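Local atomic coordinates of phosphoacetylglucosamine mutase (Aspergillus lentulus, PDB entry 5O9X), a protein that probably interconverts the 6-phosphate and 1-phosphate of N-acetylglucosamine, a step on the route to UDP-N-acetylglucosamine. Residues Val64-Ala69 and Ser139-Val144; Thr41-Val46 and Asn76-Val81; Val128-Asp133 and Ala147-Thr152; Gly47-Leu52 and Thr97-Ala102; Gly221-Arg226 and Asp245-Pro250. The protein carries 1 engineered substitution. All blocks are in the same frame, centred on the assembly; numbering follows the deposited sequence.

Contact 1: Val64-Ala69 and Ser139-Val144. Engineered in segment 64-69: A69 (natural residue Ser). Unlike the reference sequence in segment 139-144: I142 (reference Val). With G16 (1,6-di-O-phosphono-alpha-D-glucopyranose), chain B.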
# COMPACT_ATOMS: atom_id res chain seq x y z
N VAL A 64 -7.71 7.69 10.84
CA VAL A 64 -7.16 6.52 11.47
C VAL A 64 -7.81 5.30 10.79
O VAL A 64 -9.00 5.24 10.74
CB VAL A 64 -7.51 6.48 12.99
CG1 VAL A 64 -6.89 5.24 13.62
CG2 VAL A 64 -6.90 7.69 13.72
N MET A 65 -7.01 4.38 10.27
CA MET A 65 -7.57 3.16 9.66
C MET A 65 -7.21 2.00 10.59
O MET A 65 -6.01 1.83 10.91
CB MET A 65 -6.90 2.92 8.29
CG MET A 65 -7.43 1.65 7.58
SD MET A 65 -9.15 1.83 7.09
CE MET A 65 -9.48 0.13 6.66
N VAL A 66 -8.20 1.23 11.03
CA VAL A 66 -7.92 0.11 11.91
C VAL A 66 -7.87 -1.16 11.00
O VAL A 66 -8.89 -1.60 10.50
CB VAL A 66 -8.98 -0.05 13.01
CG1 VAL A 66 -8.67 -1.30 13.88
CG2 VAL A 66 -9.00 1.28 13.84
N THR A 67 -6.66 -1.68 10.77
CA THR A 67 -6.49 -2.81 9.91
C THR A 67 -5.08 -3.33 10.18
O THR A 67 -4.18 -2.59 10.57
CB THR A 67 -6.60 -2.38 8.37
OG1 THR A 67 -6.45 -3.55 7.58
CG2 THR A 67 -5.47 -1.39 7.93
N ALA A 68 -4.92 -4.62 9.96
CA ALA A 68 -3.59 -5.22 9.76
C ALA A 68 -3.36 -5.70 8.30
O ALA A 68 -2.40 -6.43 8.05
CB ALA A 68 -3.31 -6.34 10.78
N ALA A 69 -4.23 -5.26 7.34
CA ALA A 69 -3.90 -5.32 5.85
C ALA A 69 -3.61 -6.76 5.35
O ALA A 69 -4.54 -7.57 5.36
CB ALA A 69 -2.72 -4.40 5.58
N SER A 139 -14.39 -3.68 15.84
CA SER A 139 -15.42 -2.93 16.63
C SER A 139 -14.92 -2.54 18.05
O SER A 139 -15.05 -1.38 18.42
CB SER A 139 -16.72 -3.74 16.77
OG SER A 139 -17.64 -3.00 17.59
N ARG A 140 -14.38 -3.50 18.82
CA ARG A 140 -13.76 -3.23 20.15
C ARG A 140 -12.76 -2.10 20.04
O ARG A 140 -12.80 -1.17 20.84
CB ARG A 140 -13.04 -4.46 20.78
CG ARG A 140 -12.69 -4.30 22.30
CD ARG A 140 -11.25 -4.72 22.74
NE ARG A 140 -10.92 -5.87 21.98
CZ ARG A 140 -9.78 -6.27 21.43
NH1 ARG A 140 -8.55 -5.75 21.62
NH2 ARG A 140 -9.95 -7.36 20.72
N LEU A 141 -11.82 -2.22 19.08
CA LEU A 141 -10.80 -1.16 18.88
C LEU A 141 -11.35 0.22 18.50
O LEU A 141 -10.89 1.26 19.03
CB LEU A 141 -9.66 -1.63 17.92
CG LEU A 141 -8.93 -2.92 18.38
CD1 LEU A 141 -7.93 -3.44 17.32
CD2 LEU A 141 -8.25 -2.77 19.76
N ILE A 142 -12.31 0.27 17.60
CA ILE A 142 -13.07 1.53 17.34
C ILE A 142 -13.74 2.12 18.67
O ILE A 142 -13.75 3.34 18.86
CB ILE A 142 -14.09 1.26 16.15
CG1 ILE A 142 -13.50 1.67 14.80
CG2 ILE A 142 -15.46 1.88 16.29
CD1 ILE A 142 -12.05 1.92 14.73
N GLY A 143 -14.30 1.26 19.52
CA GLY A 143 -14.73 1.66 20.90
C GLY A 143 -13.63 2.38 21.67
O GLY A 143 -13.85 3.43 22.28
N VAL A 144 -12.42 1.81 21.64
CA VAL A 144 -11.28 2.38 22.38
C VAL A 144 -10.89 3.71 21.78
O VAL A 144 -10.69 4.75 22.52
CB VAL A 144 -10.03 1.45 22.41
CG1 VAL A 144 -8.83 2.15 23.10
CG2 VAL A 144 -10.31 0.08 23.05
C1 G16 B . 2.87 -3.01 4.51
C2 G16 B . 3.46 -1.76 3.87
C3 G16 B . 4.23 -2.14 2.56
C4 G16 B . 5.30 -3.19 2.76
C5 G16 B . 4.65 -4.41 3.39
C6 G16 B . 5.62 -5.44 3.92
O1 G16 B . 1.92 -3.58 3.61
O2 G16 B . 2.48 -0.71 3.60
O3 G16 B . 4.69 -0.96 2.02
O4 G16 B . 5.97 -3.66 1.50
O5 G16 B . 3.97 -4.07 4.62
O6 G16 B . 6.46 -4.76 4.96
P G16 B . 7.54 -5.65 5.79
O1P G16 B . 8.40 -6.45 4.79
O2P G16 B . 6.74 -6.65 6.66
O3P G16 B . 8.31 -4.71 6.73
P' G16 B . 0.34 -3.79 4.00
O1X G16 B . -0.09 -2.60 4.90
O2X G16 B . 0.26 -5.07 4.90
O3X G16 B . -0.42 -4.07 2.75

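Contact 2: Thr41-Val46 and Asn76-Val81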
# COMPACT_ATOMS: atom_id res chain seq x y z
N THR A 41 -4.41 -0.51 24.52
CA THR A 41 -3.76 0.70 25.02
C THR A 41 -3.07 1.44 23.87
O THR A 41 -2.94 2.67 23.88
CB THR A 41 -2.82 0.41 26.18
OG1 THR A 41 -1.69 -0.38 25.76
CG2 THR A 41 -3.56 -0.35 27.29
N VAL A 42 -2.64 0.67 22.87
CA VAL A 42 -2.01 1.19 21.66
C VAL A 42 -2.97 2.11 20.90
O VAL A 42 -2.64 3.24 20.54
CB VAL A 42 -1.51 0.05 20.72
CG1 VAL A 42 -0.93 0.63 19.45
CG2 VAL A 42 -0.39 -0.72 21.36
N VAL A 43 -4.15 1.58 20.62
CA VAL A 43 -5.18 2.30 19.91
C VAL A 43 -5.58 3.57 20.71
O VAL A 43 -5.85 4.64 20.13
CB VAL A 43 -6.38 1.33 19.62
CG1 VAL A 43 -7.58 2.08 19.06
CG2 VAL A 43 -5.91 0.20 18.64
N TYR A 44 -5.70 3.39 22.03
CA TYR A 44 -6.04 4.53 22.90
C TYR A 44 -4.96 5.61 22.71
O TYR A 44 -5.29 6.76 22.50
CB TYR A 44 -6.09 4.08 24.37
CG TYR A 44 -6.60 5.15 25.27
CD1 TYR A 44 -7.96 5.44 25.31
CD2 TYR A 44 -5.71 5.96 25.98
CE1 TYR A 44 -8.44 6.48 26.11
CE2 TYR A 44 -6.18 7.00 26.80
CZ TYR A 44 -7.54 7.23 26.86
OH TYR A 44 -8.00 8.28 27.64
N ALA A 45 -3.69 5.23 22.74
CA ALA A 45 -2.56 6.14 22.49
C ALA A 45 -2.66 6.84 21.12
O ALA A 45 -2.43 8.08 20.96
CB ALA A 45 -1.25 5.37 22.57
N VAL A 46 -3.00 6.04 20.11
CA VAL A 46 -3.18 6.61 18.77
C VAL A 46 -4.31 7.68 18.70
O VAL A 46 -4.18 8.65 17.95
CB VAL A 46 -3.37 5.48 17.71
CG1 VAL A 46 -3.74 6.08 16.36
CG2 VAL A 46 -2.06 4.69 17.54
N ASN A 76 -4.46 -7.14 14.26
CA ASN A 76 -5.04 -5.91 13.81
C ASN A 76 -3.98 -4.82 13.96
O ASN A 76 -2.79 -5.14 14.27
CB ASN A 76 -6.39 -5.56 14.53
CG ASN A 76 -7.36 -4.84 13.59
OD1 ASN A 76 -6.90 -4.20 12.63
ND2 ASN A 76 -8.71 -4.98 13.80
N GLY A 77 -4.33 -3.60 13.65
CA GLY A 77 -3.33 -2.55 13.69
C GLY A 77 -3.97 -1.23 13.44
O GLY A 77 -5.19 -1.11 13.20
N VAL A 78 -3.16 -0.19 13.48
CA VAL A 78 -3.75 1.17 13.36
C VAL A 78 -2.76 2.02 12.66
O VAL A 78 -1.63 2.19 13.18
CB VAL A 78 -4.00 1.89 14.72
CG1 VAL A 78 -5.09 2.88 14.58
CG2 VAL A 78 -4.38 0.95 15.81
N LYS A 79 -3.19 2.48 11.47
CA LYS A 79 -2.49 3.43 10.57
C LYS A 79 -2.97 4.90 10.61
O LYS A 79 -4.19 5.15 10.40
CB LYS A 79 -2.73 2.98 9.16
CG LYS A 79 -1.55 3.39 8.33
CD LYS A 79 -1.62 2.86 6.93
CE LYS A 79 -2.52 3.74 6.10
NZ LYS A 79 -2.39 3.24 4.71
N LEU A 80 -2.06 5.85 10.83
CA LEU A 80 -2.45 7.28 10.73
C LEU A 80 -2.35 7.90 9.29
O LEU A 80 -1.44 7.60 8.52
CB LEU A 80 -1.74 8.11 11.77
CG LEU A 80 -2.25 7.66 13.13
CD1 LEU A 80 -1.11 7.02 13.94
CD2 LEU A 80 -2.84 8.88 13.81
N VAL A 81 -3.30 8.77 8.98
CA VAL A 81 -3.43 9.40 7.66
C VAL A 81 -3.40 10.93 7.84
O VAL A 81 -4.25 11.47 8.50
CB VAL A 81 -4.73 9.00 6.89
CG1 VAL A 81 -4.72 9.60 5.45
CG2 VAL A 81 -4.85 7.48 6.82

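Contact 3: Val128-Asp133 and Ala147-Thr152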
# COMPACT_ATOMS: atom_id res chain seq x y z
N VAL A 128 -11.04 14.12 13.65
CA VAL A 128 -10.50 12.78 13.32
C VAL A 128 -11.62 11.96 12.63
O VAL A 128 -12.73 11.95 13.06
CB VAL A 128 -9.88 12.12 14.56
CG1 VAL A 128 -9.40 10.66 14.31
CG2 VAL A 128 -8.73 12.98 15.08
N VAL A 129 -11.29 11.29 11.53
CA VAL A 129 -12.27 10.39 10.83
C VAL A 129 -11.61 8.98 10.80
O VAL A 129 -10.39 8.85 10.58
CB VAL A 129 -12.66 10.99 9.41
CG1 VAL A 129 -11.42 11.26 8.55
CG2 VAL A 129 -13.58 10.04 8.61
N PHE A 130 -12.37 7.91 11.02
CA PHE A 130 -11.79 6.59 11.09
C PHE A 130 -12.69 5.55 10.42
O PHE A 130 -13.85 5.84 10.17
CB PHE A 130 -11.42 6.26 12.54
CG PHE A 130 -12.57 6.29 13.51
CD1 PHE A 130 -13.52 5.21 13.55
CD2 PHE A 130 -12.72 7.35 14.43
CE1 PHE A 130 -14.58 5.21 14.46
CE2 PHE A 130 -13.80 7.33 15.37
CZ PHE A 130 -14.71 6.26 15.38
N ALA A 131 -12.11 4.38 10.09
CA ALA A 131 -12.81 3.28 9.45
C ALA A 131 -12.01 2.04 9.82
O ALA A 131 -10.95 2.15 10.49
CB ALA A 131 -12.81 3.48 7.95
N ARG A 132 -12.52 0.86 9.42
CA ARG A 132 -11.84 -0.34 9.76
C ARG A 132 -12.15 -1.35 8.66
O ARG A 132 -13.13 -1.17 7.90
CB ARG A 132 -12.42 -0.91 11.10
CG ARG A 132 -13.95 -1.20 11.10
CD ARG A 132 -14.54 -1.08 12.57
NE ARG A 132 -15.92 -1.66 12.76
CZ ARG A 132 -17.08 -1.13 13.15
NH1 ARG A 132 -17.35 0.22 13.34
NH2 ARG A 132 -18.07 -2.03 13.29
N ASP A 133 -11.32 -2.38 8.58
CA ASP A 133 -11.62 -3.48 7.65
C ASP A 133 -12.55 -4.48 8.46
O ASP A 133 -13.11 -4.08 9.48
CB ASP A 133 -10.31 -4.15 7.11
CG ASP A 133 -9.50 -4.84 8.19
OD1 ASP A 133 -9.99 -4.98 9.35
OD2 ASP A 133 -8.34 -5.28 7.88
N ALA A 147 -13.37 6.32 22.73
CA ALA A 147 -13.06 6.69 24.11
C ALA A 147 -11.92 7.71 24.24
O ALA A 147 -12.11 8.70 24.96
CB ALA A 147 -12.88 5.46 25.04
N ALA A 148 -10.78 7.50 23.53
CA ALA A 148 -9.70 8.51 23.45
C ALA A 148 -10.16 9.84 22.88
O ALA A 148 -9.92 10.86 23.49
CB ALA A 148 -8.46 8.00 22.65
N LEU A 149 -10.83 9.83 21.73
CA LEU A 149 -11.26 11.04 21.06
C LEU A 149 -12.33 11.82 21.85
O LEU A 149 -12.36 13.06 21.82
CB LEU A 149 -11.77 10.75 19.61
CG LEU A 149 -10.62 10.20 18.70
CD1 LEU A 149 -11.22 9.55 17.47
CD2 LEU A 149 -9.60 11.29 18.32
N THR A 150 -13.15 11.09 22.58
CA THR A 150 -14.17 11.74 23.39
C THR A 150 -13.45 12.42 24.56
O THR A 150 -13.77 13.56 24.91
CB THR A 150 -15.21 10.75 23.91
OG1 THR A 150 -14.52 9.73 24.62
CG2 THR A 150 -15.93 10.12 22.82
N ALA A 151 -12.45 11.74 25.12
CA ALA A 151 -11.68 12.28 26.25
C ALA A 151 -10.97 13.58 25.85
O ALA A 151 -11.01 14.56 26.58
CB ALA A 151 -10.73 11.25 26.82
N THR A 152 -10.39 13.61 24.66
CA THR A 152 -9.61 14.74 24.26
C THR A 152 -10.53 15.74 23.60
O THR A 152 -10.06 16.78 23.20
CB THR A 152 -8.48 14.36 23.26
OG1 THR A 152 -9.05 13.76 22.09
CG2 THR A 152 -7.52 13.40 23.85

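Contact 4: Gly47-Leu52 and Thr97-Ala102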
# COMPACT_ATOMS: atom_id res chain seq x y z
N GLY A 47 -5.39 7.48 19.48
CA GLY A 47 -6.48 8.48 19.52
C GLY A 47 -5.91 9.82 20.07
O GLY A 47 -6.16 10.90 19.55
N LEU A 48 -5.13 9.71 21.13
CA LEU A 48 -4.39 10.89 21.66
C LEU A 48 -3.49 11.58 20.63
O LEU A 48 -3.60 12.81 20.45
CB LEU A 48 -3.61 10.41 22.88
CG LEU A 48 -4.35 10.40 24.23
CD1 LEU A 48 -5.83 10.09 24.25
CD2 LEU A 48 -3.59 9.56 25.23
N LEU A 49 -2.67 10.80 19.93
CA LEU A 49 -1.81 11.33 18.87
C LEU A 49 -2.57 12.00 17.71
O LEU A 49 -2.19 13.08 17.27
CB LEU A 49 -0.90 10.25 18.33
CG LEU A 49 0.17 10.92 17.45
CD1 LEU A 49 1.22 11.67 18.27
CD2 LEU A 49 0.84 9.92 16.59
N ALA A 50 -3.65 11.35 17.23
CA ALA A 50 -4.47 11.89 16.17
C ALA A 50 -5.01 13.27 16.59
O ALA A 50 -5.10 14.16 15.75
CB ALA A 50 -5.66 10.95 15.80
N THR A 51 -5.42 13.40 17.83
CA THR A 51 -5.95 14.71 18.35
C THR A 51 -4.83 15.80 18.24
O THR A 51 -5.03 16.87 17.67
CB THR A 51 -6.42 14.62 19.82
OG1 THR A 51 -7.52 13.72 19.95
CG2 THR A 51 -6.91 16.02 20.33
N LEU A 52 -3.63 15.46 18.73
CA LEU A 52 -2.50 16.37 18.67
C LEU A 52 -2.13 16.73 17.25
O LEU A 52 -1.76 17.90 16.98
CB LEU A 52 -1.27 15.80 19.41
CG LEU A 52 -1.45 15.66 20.94
CD1 LEU A 52 -0.14 15.20 21.55
CD2 LEU A 52 -1.90 16.97 21.63
N THR A 97 5.02 6.40 19.21
CA THR A 97 5.67 5.31 19.91
C THR A 97 5.89 5.68 21.38
O THR A 97 5.82 4.83 22.28
CB THR A 97 7.00 4.98 19.21
OG1 THR A 97 6.73 4.63 17.87
CG2 THR A 97 7.79 3.87 19.88
N LYS A 98 6.07 6.99 21.65
CA LYS A 98 6.24 7.42 23.05
C LYS A 98 4.89 7.28 23.76
O LYS A 98 4.83 6.76 24.86
CB LYS A 98 6.74 8.87 23.05
CG LYS A 98 6.98 9.46 24.43
CD LYS A 98 6.95 10.99 24.36
CE LYS A 98 8.25 11.59 23.81
NZ LYS A 98 9.19 11.85 24.93
N LEU A 99 3.80 7.71 23.13
CA LEU A 99 2.51 7.55 23.77
C LEU A 99 2.17 6.07 23.97
O LEU A 99 1.66 5.67 25.03
CB LEU A 99 1.38 8.25 23.01
CG LEU A 99 1.29 9.77 23.11
CD1 LEU A 99 0.45 10.32 21.95
CD2 LEU A 99 0.69 10.15 24.47
N ALA A 100 2.50 5.25 22.98
CA ALA A 100 2.13 3.81 23.05
C ALA A 100 2.94 3.07 24.10
O ALA A 100 2.48 2.06 24.65
CB ALA A 100 2.32 3.16 21.69
N ASN A 101 4.16 3.55 24.38
CA ASN A 101 5.01 2.91 25.39
C ASN A 101 4.93 3.55 26.81
O ASN A 101 5.51 3.01 27.77
CB ASN A 101 6.46 2.77 24.89
CG ASN A 101 6.55 1.77 23.74
OD1 ASN A 101 6.88 2.14 22.61
ND2 ASN A 101 6.20 0.52 24.00
N ALA A 102 4.20 4.65 26.94
CA ALA A 102 3.98 5.30 28.25
C ALA A 102 3.22 4.37 29.18
O ALA A 102 2.18 3.77 28.76
CB ALA A 102 3.17 6.56 28.07

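Contact 5: Gly221-Arg226 and Asp245-Pro250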
# COMPACT_ATOMS: atom_id res chain seq x y z
N GLY A 221 -12.62 -5.45 0.46
CA GLY A 221 -12.61 -5.14 -0.99
C GLY A 221 -13.65 -5.84 -1.82
O GLY A 221 -14.01 -5.33 -2.88
N GLY A 222 -14.12 -7.04 -1.40
CA GLY A 222 -15.17 -7.83 -2.15
C GLY A 222 -16.51 -7.08 -2.26
O GLY A 222 -16.96 -6.72 -3.40
N PRO A 223 -17.09 -6.71 -1.11
CA PRO A 223 -18.36 -5.95 -1.12
C PRO A 223 -18.20 -4.57 -1.78
O PRO A 223 -19.09 -4.10 -2.46
CB PRO A 223 -18.70 -5.77 0.40
CG PRO A 223 -18.01 -6.99 1.04
CD PRO A 223 -16.79 -7.36 0.21
N LYS A 224 -17.05 -3.89 -1.56
CA LYS A 224 -16.87 -2.54 -2.08
C LYS A 224 -16.66 -2.62 -3.58
O LYS A 224 -17.14 -1.72 -4.31
CB LYS A 224 -15.67 -1.80 -1.48
CG LYS A 224 -15.71 -1.73 0.02
CD LYS A 224 -17.04 -1.17 0.58
CE LYS A 224 -16.93 -0.94 2.11
NZ LYS A 224 -18.21 -0.48 2.64
N LEU A 225 -15.93 -3.65 -4.03
CA LEU A 225 -15.73 -3.71 -5.51
C LEU A 225 -17.10 -4.00 -6.17
O LEU A 225 -17.39 -3.45 -7.23
CB LEU A 225 -14.75 -4.85 -5.89
CG LEU A 225 -14.58 -5.15 -7.39
CD1 LEU A 225 -14.06 -3.88 -8.05
CD2 LEU A 225 -13.52 -6.23 -7.43
N ARG A 226 -17.91 -4.93 -5.59
CA ARG A 226 -19.27 -5.20 -6.12
C ARG A 226 -20.08 -3.91 -6.17
O ARG A 226 -20.82 -3.72 -7.12
CB ARG A 226 -19.98 -6.23 -5.20
CG ARG A 226 -21.49 -6.50 -5.52
CD ARG A 226 -22.16 -7.38 -4.40
NE ARG A 226 -21.35 -8.48 -4.53
CZ ARG A 226 -20.54 -9.07 -3.67
NH1 ARG A 226 -20.51 -8.96 -2.34
NH2 ARG A 226 -19.80 -9.94 -4.30
N ASP A 245 -15.28 -13.47 -1.39
CA ASP A 245 -15.76 -12.29 -0.75
C ASP A 245 -16.38 -12.65 0.60
O ASP A 245 -17.37 -12.01 1.04
CB ASP A 245 -16.78 -11.56 -1.71
CG ASP A 245 -18.10 -12.34 -1.89
OD1 ASP A 245 -18.19 -13.48 -1.40
OD2 ASP A 245 -19.06 -11.81 -2.44
N ASP A 246 -15.89 -13.71 1.26
CA ASP A 246 -16.61 -14.13 2.51
C ASP A 246 -16.22 -13.30 3.74
O ASP A 246 -15.37 -13.72 4.56
CB ASP A 246 -16.49 -15.66 2.71
CG ASP A 246 -17.11 -16.16 4.03
OD1 ASP A 246 -17.96 -15.47 4.64
OD2 ASP A 246 -16.73 -17.28 4.41
N VAL A 247 -16.88 -12.14 3.88
CA VAL A 247 -16.59 -11.20 4.97
C VAL A 247 -17.38 -11.63 6.21
O VAL A 247 -17.32 -10.96 7.21
CB VAL A 247 -16.91 -9.73 4.62
CG1 VAL A 247 -15.95 -9.20 3.53
CG2 VAL A 247 -18.39 -9.59 4.20
N ILE A 248 -18.14 -12.71 6.10
CA ILE A 248 -18.92 -13.20 7.24
C ILE A 248 -18.06 -14.09 8.17
O ILE A 248 -18.19 -14.03 9.40
CB ILE A 248 -20.16 -14.01 6.71
CG1 ILE A 248 -21.05 -13.17 5.76
CG2 ILE A 248 -20.97 -14.66 7.87
CD1 ILE A 248 -21.70 -11.99 6.50
N ASN A 249 -17.26 -14.99 7.61
CA ASN A 249 -16.38 -15.82 8.47
C ASN A 249 -15.01 -15.06 8.55
O ASN A 249 -14.28 -14.99 7.51
CB ASN A 249 -16.21 -17.22 7.90
CG ASN A 249 -15.26 -18.08 8.74
OD1 ASN A 249 -14.69 -17.62 9.75
ND2 ASN A 249 -15.10 -19.31 8.35
N PRO A 250 -14.65 -14.51 9.75
CA PRO A 250 -13.42 -13.74 9.90
C PRO A 250 -12.15 -14.62 9.73
O PRO A 250 -11.12 -14.10 9.39
CB PRO A 250 -13.50 -13.24 11.35
CG PRO A 250 -14.30 -14.33 12.06
CD PRO A 250 -15.34 -14.71 11.05

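Contact 1: Val64-Ala69 and Ser139-Val144
The contact lies in the first alpha/beta/alpha domain, where V66 on strand 61-66 meets L141 and I142 on helix 138-151. Just past V66 the chain leaves the sheet and enters the active-site loop. V66 presents its two methyls to two neighbouring helix residues. CG1 lies anti to the backbone N (chi1 177°) and comes to 4.1 Å from L141 CD1. CG2 is turned to I142, whose CD1 stands 3.2 Å away. That is tighter than normal van der Waals contact. The I142 side chain also has unusual torsions, with chi2 near eclipsed at 15°, so the placing of this methyl is doubtful. All three residues are buried and the contact is wholly apolar.

The far end of 64-69 does different work. T67 OG1 accepts from A69 N at 2.8 Å, which makes an ST turn, and it is also bonded to D133. The turn comes just before A69 at the ligand. A69 is an engineered residue in place of serine. Its CB is 3.1 Å from O2X and 3.3 Å from O1X of the 1-phosphate of the ligand, G16. H70 and S507 are among the residues that bind the ligand by hydrogen bonds. The loop that follows strand 61-66 is the phosphoserine loop of the phosphohexomutase family; in relatives its serine carries the phosphate, and here A69 stands in its place.

Contact 2: Thr41-Val46 and Asn76-Val81
V43 and V46 of helix 40-56 face V78 and L80 of strand 75-81. The helix and strand segments run almost parallel, 11° apart, with their axes 9.1 Å from each other at closest approach. The packing is tightest at the start of the contact. There V43 CG2 presses on V78 CG2 at 3.3 Å, less than a usual van der Waals distance. The two valine side chains cross at about a right angle, and CG2 of each does the touching. V78 uses its other branch a helix turn further on: its CG1, anti to the backbone N (chi1 -154°), meets V46 CG1 at 3.9 Å.

This is helix-on-sheet packing in the alpha/beta/alpha layers of domain I. Helix 40-56 lies against one face of the sheet. K79 and V81 point to the other face, where helix 164-176 covers them.

Beyond V78 the fit is looser. V46 CG1 rests among the branches of L80, 3.7 Å from L80 CD1 and 3.9 Å from L80 CD2. The two side chains slide past each other in opposite directions. V42 points toward the strand but stops short of contact; its side chain packs on F32 and M34 of the edge strand 32-35 instead. The contact has no solvent side, because all four touching residues are buried. V43 also packs on L145 of helix 138-151, and V46 on F32.

Contact 3: Val128-Asp133 and Ala147-Thr152
V128 and L149 mark the closest approach of the two backbones, with their CA atoms 8.0 Å apart. V128 lies on the extended strand 127-132. L149 lies in the last turns of helix 138-151, where A151 N still bonds A147 O at 3.1 Å. The backbones are too far apart to meet, and side chains fill the gap between them.

L149 does all the touching from the helix. Its CG is anti to the carbonyl carbon (chi1 -64°), which directs CD1 and CD2 at the strand. They fit on V128 pairwise: L149 CD1 is 3.8 Å from V128 CG1, and L149 CD2 is 3.8 Å from V128 CG2. The two side chains cross at about a right angle.

The strand and helix belong to a beta-alpha-beta unit that goes on to strand 155-161. That strand lies beside 127-132 in the sheet and runs parallel to it. L149 also packs on F156, at the start of strand 155-161.

F130 is the second strand residue under L149. Its CG lies between the backbone N and the carbonyl carbon (chi1 59°), and this sets the ring beside L149. L149 CD1 approaches it obliquely, at 4.0 Å from both F130 CD2 and F130 CE2. The ring continues along the helix to I142, L145 and S146. V129 points to the other face of the sheet and packs on M159 there.

Contact 4: Gly47-Leu52 and Thr97-Ala102
No ring or other flat side chain takes part where L99 of helix 91-101 meets L48 and L49 of helix 40-56. The flat group involved is the peptide leading into L49. L99 CD1 lies over one face of this peptide, almost straight above L49 N at 3.7 Å, the closest approach of the two segments. W92 and Y95, in earlier turns of helix 91-101, also pack on L49.

The contact is essentially one methyl group set against a helix. L99 points toward the other segment, with its CG anti to the carbonyl carbon (chi1 -75°). Its CD1 is placed between two consecutive residues. It is 4.2 Å from L48 CB and 3.9 Å from L49 CB, so it touches the helix close to the backbone. L49 CG is anti to the backbone N (chi1 -168°), which carries its CD1 to 4.0 Å from L99 CD1. These separations suggest ordinary packing without strain. The three touching residues are all buried.

Around this pair the domain closes in from several directions. L99 continues onto L114 of helix 107-118, and T51 and L52 touch Y111 of the same helix. L48 packs on A148 of helix 138-151. A50 of helix 40-56 packs on V64 of strand 61-66 and L80 of strand 75-81. Helix 40-56 is thus flanked by helices 91-101, 107-118 and 138-151, with the sheet on another side.

Contact 5: Gly221-Arg226 and Asp245-Pro250
R226 leaves helix 221-231 with its first two torsions extended and then bends at chi3 (-61°), which turns its guanidinium toward D245. The D245 carboxylate comes to meet it because its CG stands between the backbone N and the carbonyl carbon (chi1 69°). The result is a salt bridge made on one oxygen. R226 NH2 gives a hydrogen bond of 2.7 Å to D245 OD2, and R226 NH1 adds a weak one of 3.2 Å to the same atom. OD2 sits at the guanidinium edge, somewhat out of its plane, and accepts from NH2 with its anti lone pair. The two flat groups are nearly perpendicular, 87° apart. This is therefore not the coplanar, two-oxygen pairing of arginine and carboxylate.

G222 has no side chain, and D245 CB comes to 4.1 Å from G222 CA; the CA atoms of the two residues are 4.7 Å apart. Further along the loop, V247 CG1 meets the P223 ring, 3.9 Å from both its CD and CG. D246 is the centre of an inverse gamma turn, and its OD1 accepts from N249 N at 3.1 Å, from above the carboxylate plane, an Asx motif.

The contact joins the start of a helix to the loop after strand 240-243 in domain II. It lies at the surface, where solvent would weaken the charge attraction. The carboxylate would partly balance the arginine charge, mainly through the NH2 bond, while P223 and V247 add a small apolar patch beside it.

Overall arrangement
Contacts 1 to 4 lie together in the first alpha/beta/alpha domain, and contact 5 lies in the second. Contacts 1, 2 and 3 share one mixed sheet, on its neighbouring strands 75-81, 61-66 and 127-132. Contacts 2 and 4 use successive turns of helix 40-56; contacts 1 and 3 use helix 138-151. The centres of contacts 1 and 2 are about 7 Å apart, and those of 1 and 3 about 9 Å. Along the chain the segments of contacts 1, 2 and 4 alternate, and those of contact 3 alternate with contact 1; contact 5 follows them all. Its centre is about 17 Å from that of contact 1. The shared core thus backs the loop at the ligand.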